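Local coordinates for X-ray repair cross complementing protein 1 variant (Homo sapiens, PDB 6WH1), which probably acts as a scaffold that assembles DNA single-strand break repair complexes, the C-terminal BRCT domain being the piece described here, at residues Y76-N79 / K83-P86. Sequence-based numbering, arbitrary orientation.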
ATOM      1  N   TYR A  76       1.138 -11.137   4.585  1.00 50.87           N
ATOM      2  CA  TYR A  76       2.273 -11.137   5.508  1.00 57.08           C
ATOM      3  C   TYR A  76       3.307 -12.184   5.111  1.00 60.52           C
ATOM      4  O   TYR A  76       4.504 -11.891   5.016  1.00 64.31           O
ATOM      5  CB  TYR A  76       1.803 -11.382   6.941  1.00 64.01           C
ATOM      6  CG  TYR A  76       0.819 -10.365   7.449  1.00 67.71           C
ATOM      7  CD1 TYR A  76       0.936  -9.025   7.103  1.00 68.65           C
ATOM      8  CD2 TYR A  76      -0.233 -10.744   8.269  1.00 69.86           C
ATOM      9  CE1 TYR A  76       0.033  -8.093   7.561  1.00 70.54           C
ATOM     10  CE2 TYR A  76      -1.142  -9.820   8.733  1.00 72.70           C
ATOM     11  CZ  TYR A  76      -1.003  -8.496   8.377  1.00 76.17           C
ATOM     12  OH  TYR A  76      -1.906  -7.569   8.834  1.00 83.45           O
ATOM     13  N   SER A  77       2.860 -13.419   4.872  1.00 59.99           N
ATOM     14  CA  SER A  77       3.792 -14.494   4.544  1.00 66.01           C
ATOM     15  C   SER A  77       4.375 -14.333   3.152  1.00 63.05           C
ATOM     16  O   SER A  77       5.508 -14.766   2.907  1.00 62.81           O
ATOM     17  CB  SER A  77       3.104 -15.854   4.677  1.00 69.14           C
ATOM     18  OG  SER A  77       2.258 -15.894   5.809  1.00 70.48           O
ATOM     19  N   CYS A  78       3.622 -13.734   2.226  1.00 56.34           N
ATOM     20  CA  CYS A  78       4.202 -13.367   0.942  1.00 54.77           C
ATOM     21  C   CYS A  78       5.389 -12.443   1.146  1.00 61.37           C
ATOM     22  O   CYS A  78       6.418 -12.579   0.476  1.00 62.61           O
ATOM     23  CB  CYS A  78       3.150 -12.698   0.057  1.00 47.88           C
ATOM     24  SG  CYS A  78       2.119 -13.817  -0.915  1.00 53.06           S
ATOM     25  N   ASN A  79       5.268 -11.510   2.092  1.00 61.40           N
ATOM     26  CA  ASN A  79       6.400 -10.643   2.406  1.00 61.21           C
ATOM     27  C   ASN A  79       7.530 -11.423   3.075  1.00 69.24           C
ATOM     28  O   ASN A  79       8.709 -11.192   2.784  1.00 70.74           O
ATOM     29  CB  ASN A  79       5.954  -9.489   3.301  1.00 60.62           C
ATOM     30  CG  ASN A  79       7.120  -8.653   3.795  1.00 65.56           C
ATOM     31  OD1 ASN A  79       7.738  -7.914   3.027  1.00 64.30           O
ATOM     32  ND2 ASN A  79       7.436  -8.778   5.080  1.00 67.54           N
ATOM     33  N   LYS A  83       7.941 -14.133  -1.766  1.00 88.23           N
ATOM     34  CA  LYS A  83       7.460 -14.852  -2.924  1.00 87.67           C
ATOM     35  C   LYS A  83       5.950 -14.704  -3.011  1.00 77.39           C
ATOM     36  O   LYS A  83       5.294 -14.280  -2.059  1.00 74.98           O
ATOM     37  CB  LYS A  83       7.843 -16.312  -2.816  1.00 97.54           C
ATOM     38  CG  LYS A  83       8.636 -16.739  -3.961  1.00105.72           C
ATOM     39  CD  LYS A  83       8.526 -18.195  -4.061  1.00111.46           C
ATOM     40  CE  LYS A  83       7.187 -18.651  -4.614  1.00112.70           C
ATOM     41  NZ  LYS A  83       7.368 -20.092  -4.816  1.00117.70           N
ATOM     42  N   LEU A  84       5.390 -15.069  -4.162  1.00 70.30           N
ATOM     43  CA  LEU A  84       3.939 -15.157  -4.302  1.00 64.56           C
ATOM     44  C   LEU A  84       3.504 -16.537  -3.828  1.00 67.38           C
ATOM     45  O   LEU A  84       3.654 -17.533  -4.542  1.00 72.05           O
ATOM     46  CB  LEU A  84       3.504 -14.913  -5.743  1.00 62.55           C
ATOM     47  CG  LEU A  84       2.000 -15.112  -5.993  1.00 56.15           C
ATOM     48  CD1 LEU A  84       1.178 -14.040  -5.283  1.00 56.96           C
ATOM     49  CD2 LEU A  84       1.680 -15.148  -7.485  1.00 49.09           C
ATOM     50  N   LEU A  85       2.973 -16.606  -2.624  1.00 64.42           N
ATOM     51  CA  LEU A  85       2.510 -17.895  -2.140  1.00 62.37           C
ATOM     52  C   LEU A  85       1.060 -18.121  -2.552  1.00 57.08           C
ATOM     53  O   LEU A  85       0.325 -17.166  -2.829  1.00 54.17           O
ATOM     54  CB  LEU A  85       2.667 -17.968  -0.623  1.00 64.40           C
ATOM     55  CG  LEU A  85       4.117 -18.074  -0.135  1.00 74.45           C
ATOM     56  CD1 LEU A  85       4.415 -16.992   0.872  1.00 76.73           C
ATOM     57  CD2 LEU A  85       4.382 -19.428   0.488  1.00 76.91           C
ATOM     58  N   PRO A  86       0.617 -19.376  -2.637  1.00 56.35           N
ATOM     59  CA  PRO A  86      -0.763 -19.641  -3.073  1.00 51.89           C
ATOM     60  C   PRO A  86      -1.770 -19.159  -2.037  1.00 49.26           C
ATOM     61  O   PRO A  86      -1.804 -19.646  -0.901  1.00 49.80           O
ATOM     62  CB  PRO A  86      -0.801 -21.165  -3.244  1.00 53.79           C
ATOM     63  CG  PRO A  86       0.316 -21.676  -2.403  1.00 57.87           C
ATOM     64  CD  PRO A  86       1.380 -20.622  -2.441  1.00 58.94           C
TER
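Cys78 turns its sulfur onto the backbone of the chain that returns after helix 72-81, and Leu85 N answers it with a hydrogen bond. Leu85 N stands 3.4 Å from Cys78 SG, and the N-H...S angle of 165° shows that the amide aims almost straight at the sulfur. The first torsion of Cys78 (chi1 -86°) sets SG opposite the carbonyl carbon, on the side of the backbone N, and brings it to 4.1 Å from Leu84 CA and 4.2 Å from Leu85 CB. The thiol lies against the main chain of the loop, with Lys83 O in contact 3.4 Å from Cys78 SG and Leu84 CD1 marginally close. Two residues before Leu85, Lys83 N donates to Cys78 O over 3.1 Å, a weak bond bent to 131°. Both contacts draw residues 83-86 back alongside the last helix of the BRCT domain, whose core is a four-stranded parallel sheet. Leu85 enters from the loop side: its CB points toward the helix, and CD1 reaches Ser77 O at 3.2 Å while lying 4.2 Å from Ser77 CB. Ser77 OG instead bonds to Arg73 O, one helical turn back, and Leu85 O accepts from Trp74 NE1, a further tie to the same helix. An alanine in place of Cys78 removes the sulfur and is likely both to leave Leu85 N without its acceptor in this buried spot and to open a gap beside Leu85 CB. Leu84 points its CB away from the helix and packs on Phe5 and Phe6.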